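Local coordinates for protein tryptophanyl-tRNA synthetase (Aeropyrum pernix, PDB 3A04) that catalyses the ATP-dependent attachment of L-tryptophan to tRNA(Trp), releasing AMP and diphosphate, as a class I aminoacyl-tRNA synthetase, at residues Ala107-Glu112 and Tyr149-Arg154; Asp217-Leu222 and Ser243-Leu248. All blocks are in the same frame, centred on the assembly; numbering follows the deposited sequence.

Contact 1 (Ala107-Glu112 and Tyr149-Arg154)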
loop_
_atom_site.group_PDB
_atom_site.type_symbol
_atom_site.label_atom_id
_atom_site.label_comp_id
_atom_site.label_asym_id
_atom_site.label_seq_id
_atom_site.Cartn_x
_atom_site.Cartn_y
_atom_site.Cartn_z
ATOM N N ALA A 107 3.163 -17.046 2.385
ATOM C CA ALA A 107 2.750 -15.734 2.855
ATOM C C ALA A 107 1.573 -15.917 3.831
ATOM O O ALA A 107 0.638 -16.682 3.552
ATOM C CB ALA A 107 2.280 -14.865 1.659
ATOM N N ILE A 108 1.628 -15.200 4.951
ATOM C CA ILE A 108 0.496 -15.008 5.827
ATOM C C ILE A 108 -0.202 -13.718 5.521
ATOM O O ILE A 108 0.360 -12.610 5.695
ATOM C CB ILE A 108 0.961 -15.052 7.309
ATOM C CG1 ILE A 108 1.789 -16.321 7.591
ATOM C CG2 ILE A 108 -0.229 -14.759 8.261
ATOM C CD1 ILE A 108 0.964 -17.739 7.567
ATOM N N ALA A 109 -1.467 -13.834 5.090
ATOM C CA ALA A 109 -2.286 -12.664 4.729
ATOM C C ALA A 109 -2.859 -11.875 5.845
ATOM O O ALA A 109 -4.057 -11.650 5.858
ATOM C CB ALA A 109 -3.421 -13.124 3.681
ATOM N N ASP A 110 -2.013 -11.434 6.824
ATOM C CA ASP A 110 -2.522 -10.724 7.982
ATOM C C ASP A 110 -2.973 -9.294 7.702
ATOM O O ASP A 110 -3.812 -8.766 8.432
ATOM C CB ASP A 110 -1.451 -10.704 9.149
ATOM C CG ASP A 110 -0.247 -9.779 8.845
ATOM O OD1 ASP A 110 0.339 -9.835 7.719
ATOM O OD2 ASP A 110 0.210 -9.015 9.777
ATOM N N ALA A 111 -2.455 -8.642 6.628
ATOM C CA ALA A 111 -2.943 -7.339 6.255
ATOM C C ALA A 111 -4.424 -7.461 5.730
ATOM O O ALA A 111 -5.355 -6.727 6.153
ATOM C CB ALA A 111 -1.995 -6.734 5.118
ATOM N N GLU A 112 -4.641 -8.426 4.864
ATOM C CA GLU A 112 -6.002 -8.674 4.374
ATOM C C GLU A 112 -6.933 -9.085 5.520
ATOM O O GLU A 112 -8.112 -8.625 5.584
ATOM C CB GLU A 112 -5.981 -9.730 3.280
ATOM C CG GLU A 112 -7.353 -9.893 2.627
ATOM C CD GLU A 112 -7.346 -10.923 1.475
ATOM O OE1 GLU A 112 -6.249 -11.302 0.968
ATOM O OE2 GLU A 112 -8.465 -11.268 1.038
ATOM N N TYR A 149 6.326 -15.527 6.016
ATOM C CA TYR A 149 6.353 -14.116 6.313
ATOM C C TYR A 149 4.991 -13.574 6.440
ATOM O O TYR A 149 4.008 -14.190 5.899
ATOM C CB TYR A 149 7.171 -13.348 5.241
ATOM C CG TYR A 149 6.454 -13.221 3.916
ATOM C CD1 TYR A 149 5.556 -12.150 3.676
ATOM C CD2 TYR A 149 6.653 -14.201 2.940
ATOM C CE1 TYR A 149 4.881 -12.030 2.381
ATOM C CE2 TYR A 149 5.995 -14.143 1.650
ATOM C CZ TYR A 149 5.119 -13.023 1.419
ATOM O OH TYR A 149 4.415 -12.929 0.243
ATOM N N PHE A 150 4.909 -12.385 7.061
ATOM C CA PHE A 150 3.647 -11.656 7.218
ATOM C C PHE A 150 3.645 -10.509 6.196
ATOM O O PHE A 150 4.691 -9.859 6.034
ATOM C CB PHE A 150 3.528 -10.994 8.594
ATOM C CG PHE A 150 3.397 -11.970 9.719
ATOM C CD1 PHE A 150 2.149 -12.457 10.095
ATOM C CD2 PHE A 150 4.526 -12.424 10.404
ATOM C CE1 PHE A 150 2.033 -13.398 11.216
ATOM C CE2 PHE A 150 4.391 -13.388 11.511
ATOM C CZ PHE A 150 3.187 -13.831 11.876
ATOM N N GLN A 151 2.512 -10.338 5.523
ATOM C CA GLN A 151 2.294 -9.220 4.590
ATOM C C GLN A 151 2.629 -7.881 5.284
ATOM O O GLN A 151 3.110 -6.987 4.608
ATOM C CB GLN A 151 0.837 -9.084 4.129
ATOM C CG GLN A 151 0.379 -10.254 3.214
ATOM C CD GLN A 151 -1.101 -10.146 2.863
ATOM O OE1 GLN A 151 -1.916 -9.638 3.617
ATOM N NE2 GLN A 151 -1.443 -10.703 1.713
ATOM N N THR A 152 2.437 -7.785 6.588
ATOM C CA THR A 152 2.593 -6.507 7.244
ATOM C C THR A 152 4.022 -6.407 7.784
ATOM O O THR A 152 4.340 -5.444 8.502
ATOM C CB THR A 152 1.612 -6.240 8.421
ATOM O OG1 THR A 152 1.826 -7.222 9.438
ATOM C CG2 THR A 152 0.106 -6.203 7.977
ATOM N N ASN A 153 4.860 -7.366 7.486
ATOM C CA ASN A 153 6.231 -7.254 8.027
ATOM C C ASN A 153 7.277 -7.707 7.044
ATOM O O ASN A 153 8.213 -8.447 7.379
ATOM C CB ASN A 153 6.365 -8.003 9.398
ATOM C CG ASN A 153 7.548 -7.500 10.220
ATOM O OD1 ASN A 153 7.953 -6.355 10.052
ATOM N ND2 ASN A 153 8.126 -8.346 11.083
ATOM N N ARG A 154 7.090 -7.400 5.769
ATOM C CA ARG A 154 7.932 -8.062 4.736
ATOM C C ARG A 154 9.039 -7.113 4.156
ATOM O O ARG A 154 10.059 -7.565 3.643
ATOM C CB ARG A 154 7.045 -8.582 3.607
ATOM C CG ARG A 154 7.750 -9.402 2.488
ATOM C CD ARG A 154 8.635 -10.523 3.128
ATOM N NE ARG A 154 8.917 -11.566 2.133
ATOM C CZ ARG A 154 9.827 -12.484 2.284
ATOM N NH1 ARG A 154 10.580 -12.515 3.406
ATOM N NH2 ARG A 154 9.996 -13.331 1.314
HETATM O O HOH W 1 -3.974 -9.571 0.308
#
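I108 and Q151 show how one member of a parallel strand pair in a Rossmann-type sheet passes from strand 103-108 into helix 110-115. I108 N donates to Y149 O (2.8 Å), and Q151 N returns a bond to I108 O (3.1 Å), joining strands 103-108 and 147-150, the latter outermost within this chain. Beyond them, the Q151 side chain crosses to the start of the helix. Q151 CB packs on A111 CB at 3.8 Å. Anti to the carbonyl carbon (chi1 -68°), Q151 CG lies 3.4 Å from I108 O, and the extended chain then brings CD close to CA of A109, the N-cap residue. The amide oxygen ends facing the first helical turn: E112 N donates to Q151 OE1 at 3.2 Å nearly straight (162°), whereas A111 N adds only a weak bond. NE2 bonds to D195 of helix 183-197 and to a water that also reaches E112 OE1, so both polar ends of the amide are engaged and its rotation is fixed. On the same side of the sheet, A107 CA sits over one face of the Y149 ring in a CH-pi contact, while Y149 OH bonds to D195. On the other side I108 CG2 lies beside F150 CD1, against helix 121-139. The D110 carboxylate is salt-bridged through OD2 to R121, and D110 OD1 accepts T152 N at 3.1 Å through the syn lone pair.

Contact 2 (Asp217-Leu222 and Ser243-Leu248)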
loop_
_atom_site.group_PDB
_atom_site.type_symbol
_atom_site.label_atom_id
_atom_site.label_comp_id
_atom_site.label_asym_id
_atom_site.label_seq_id
_atom_site.Cartn_x
_atom_site.Cartn_y
_atom_site.Cartn_z
ATOM N N ASP A 217 -10.766 -21.297 -9.932
ATOM C CA ASP A 217 -11.547 -20.174 -9.472
ATOM C C ASP A 217 -10.648 -19.028 -9.019
ATOM O O ASP A 217 -11.119 -17.908 -8.807
ATOM C CB ASP A 217 -12.455 -20.636 -8.318
ATOM C CG ASP A 217 -11.698 -20.723 -6.977
ATOM O OD1 ASP A 217 -11.005 -21.736 -6.701
ATOM O OD2 ASP A 217 -11.784 -19.719 -6.192
ATOM N N GLN A 218 -9.335 -19.292 -8.887
ATOM C CA GLN A 218 -8.413 -18.252 -8.492
ATOM C C GLN A 218 -7.625 -17.729 -9.693
ATOM O O GLN A 218 -6.726 -16.937 -9.532
ATOM C CB GLN A 218 -7.408 -18.833 -7.492
ATOM C CG GLN A 218 -8.062 -19.326 -6.197
ATOM C CD GLN A 218 -7.051 -20.023 -5.306
ATOM O OE1 GLN A 218 -6.734 -21.187 -5.513
ATOM N NE2 GLN A 218 -6.585 -19.320 -4.266
ATOM N N ASP A 219 -7.944 -18.178 -10.914
ATOM C CA ASP A 219 -7.132 -17.735 -12.037
ATOM C C ASP A 219 -7.272 -16.259 -12.406
ATOM O O ASP A 219 -6.291 -15.660 -12.858
ATOM C CB ASP A 219 -7.316 -18.645 -13.277
ATOM C CG ASP A 219 -6.175 -18.510 -14.243
ATOM O OD1 ASP A 219 -4.982 -18.815 -13.868
ATOM O OD2 ASP A 219 -6.464 -18.055 -15.358
ATOM N N PRO A 220 -8.478 -15.660 -12.252
ATOM C CA PRO A 220 -8.582 -14.221 -12.630
ATOM C C PRO A 220 -7.560 -13.331 -11.921
ATOM O O PRO A 220 -6.945 -12.445 -12.592
ATOM C CB PRO A 220 -9.978 -13.828 -12.234
ATOM C CG PRO A 220 -10.788 -15.188 -12.443
ATOM C CD PRO A 220 -9.792 -16.219 -11.883
ATOM N N HIS A 221 -7.354 -13.567 -10.623
ATOM C CA HIS A 221 -6.309 -12.766 -9.927
ATOM C C HIS A 221 -4.893 -13.071 -10.422
ATOM O O HIS A 221 -4.001 -12.178 -10.536
ATOM C CB HIS A 221 -6.357 -12.879 -8.369
ATOM C CG HIS A 221 -5.326 -12.006 -7.730
ATOM N ND1 HIS A 221 -4.042 -12.433 -7.468
ATOM C CD2 HIS A 221 -5.351 -10.684 -7.446
ATOM C CE1 HIS A 221 -3.326 -11.411 -7.017
ATOM N NE2 HIS A 221 -4.108 -10.344 -6.984
ATOM N N LEU A 222 -4.628 -14.339 -10.682
ATOM C CA LEU A 222 -3.334 -14.717 -11.248
ATOM C C LEU A 222 -3.051 -14.068 -12.636
ATOM O O LEU A 222 -1.943 -13.743 -12.968
ATOM C CB LEU A 222 -3.347 -16.209 -11.428
ATOM C CG LEU A 222 -2.041 -16.928 -11.558
ATOM C CD1 LEU A 222 -1.076 -16.442 -10.465
ATOM C CD2 LEU A 222 -2.370 -18.424 -11.298
ATOM N N SER A 243 1.670 -21.550 -12.884
ATOM C CA SER A 243 0.670 -22.042 -12.009
ATOM C C SER A 243 0.387 -23.520 -12.254
ATOM O O SER A 243 0.618 -24.055 -13.374
ATOM C CB SER A 243 -0.613 -21.205 -12.147
ATOM O OG SER A 243 -0.951 -20.953 -13.511
ATOM N N THR A 244 -0.101 -24.210 -11.223
ATOM C CA THR A 244 -0.627 -25.587 -11.410
ATOM C C THR A 244 -2.023 -25.467 -10.875
ATOM O O THR A 244 -2.264 -24.559 -10.048
ATOM C CB THR A 244 0.128 -26.693 -10.674
ATOM O OG1 THR A 244 0.215 -26.369 -9.269
ATOM C CG2 THR A 244 1.598 -26.862 -11.204
ATOM N N TYR A 245 -2.937 -26.335 -11.335
ATOM C CA TYR A 245 -4.381 -26.177 -11.060
ATOM C C TYR A 245 -4.915 -27.454 -10.477
ATOM O O TYR A 245 -4.661 -28.527 -11.040
ATOM C CB TYR A 245 -5.246 -25.793 -12.297
ATOM C CG TYR A 245 -4.877 -24.455 -12.788
ATOM C CD1 TYR A 245 -3.832 -24.317 -13.700
ATOM C CD2 TYR A 245 -5.535 -23.311 -12.317
ATOM C CE1 TYR A 245 -3.405 -23.055 -14.153
ATOM C CE2 TYR A 245 -5.120 -22.029 -12.785
ATOM C CZ TYR A 245 -4.090 -21.939 -13.718
ATOM O OH TYR A 245 -3.625 -20.707 -14.147
ATOM N N HIS A 246 -5.555 -27.337 -9.307
ATOM C CA HIS A 246 -6.077 -28.532 -8.667
ATOM C C HIS A 246 -7.612 -28.463 -8.615
ATOM O O HIS A 246 -8.182 -27.386 -8.555
ATOM C CB HIS A 246 -5.436 -28.756 -7.275
ATOM C CG HIS A 246 -5.543 -27.571 -6.351
ATOM N ND1 HIS A 246 -4.445 -26.972 -5.790
ATOM C CD2 HIS A 246 -6.612 -26.879 -5.902
ATOM C CE1 HIS A 246 -4.822 -25.952 -5.046
ATOM N NE2 HIS A 246 -6.137 -25.881 -5.076
ATOM N N LYS A 247 -8.293 -29.615 -8.635
ATOM C CA LYS A 247 -9.747 -29.625 -8.390
ATOM C C LYS A 247 -9.944 -29.490 -6.908
ATOM O O LYS A 247 -9.239 -30.111 -6.157
ATOM C CB LYS A 247 -10.353 -30.968 -8.809
ATOM C CG LYS A 247 -9.912 -31.391 -10.239
ATOM C CD LYS A 247 -10.008 -32.911 -10.420
ATOM C CE LYS A 247 -11.294 -33.255 -11.146
ATOM N NZ LYS A 247 -11.134 -34.647 -11.649
ATOM N N LEU A 248 -10.872 -28.678 -6.476
ATOM C CA LEU A 248 -11.127 -28.537 -5.042
ATOM C C LEU A 248 -11.842 -29.803 -4.464
ATOM O O LEU A 248 -12.745 -30.377 -5.093
ATOM C CB LEU A 248 -12.012 -27.313 -4.808
ATOM C CG LEU A 248 -11.481 -25.881 -5.145
ATOM C CD1 LEU A 248 -11.090 -25.787 -6.613
ATOM C CD2 LEU A 248 -12.572 -24.807 -4.851
HETATM O O HOH W 2 -6.361 -22.975 -3.415
#
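D219 OD1 is gripped by two groups, the hydroxyl of Y245 across the contact and R56 of strand 52-56 in a salt bridge. The direction fits phenol to carboxylate, but the modelled 2.3 Å from Y245 OH to D219 OD1 is doubtfully short. D219 CG, anti to the backbone N (chi1 -160°), lies on the strand side; OD1 meets the phenol at the ring edge, in its plane, with carboxylate and ring planes 66° apart. S243 OG lies 2.8 Å from Y245 OH. R56 at OD1 and R223 at OD2 would probably stabilise the charged form of this buried acid. One turn along the helix, L222 CD2 presses on S243 CB at 3.4 Å, a tight fit. Q218 OE1 takes a bond from a water (2.8 Å) that has a weak link to H246 NE2, and D217 OD1 touches the methyls of L248, which itself packs on K256 of the KMSKS region. Such packing of a helix start against the following strand belongs to the beta-alpha-beta crossover, here formed by strand 210-215, helix 219-231 and strand 242-246 in the class I Rossmann-type catalytic domain.

Overall arrangement
Read from the N terminus, the chain makes strands 27-28 and 52-56 and then strand 72-77, passes the HIGH region and helix 85-99, and enters strand 103-108. Contact 1 closes the next loop, whose 36 intervening residues include all of helix 121-139, by returning strand 147-150 beside its predecessor. Further helices follow, among them 183-197, before strand 210-215 leads into contact 2, which closes a shorter excursion of 20 residues. The two loops therefore run in series, neither nested nor crossed. The centres of the two contacts lie about 21 Å apart and their nearest atoms about 8 Å, yet both reach one sheet: contact 1 at strand 147-150, outermost within this chain, contact 2 beyond strands 72-77 and 210-215, at strand 242-246.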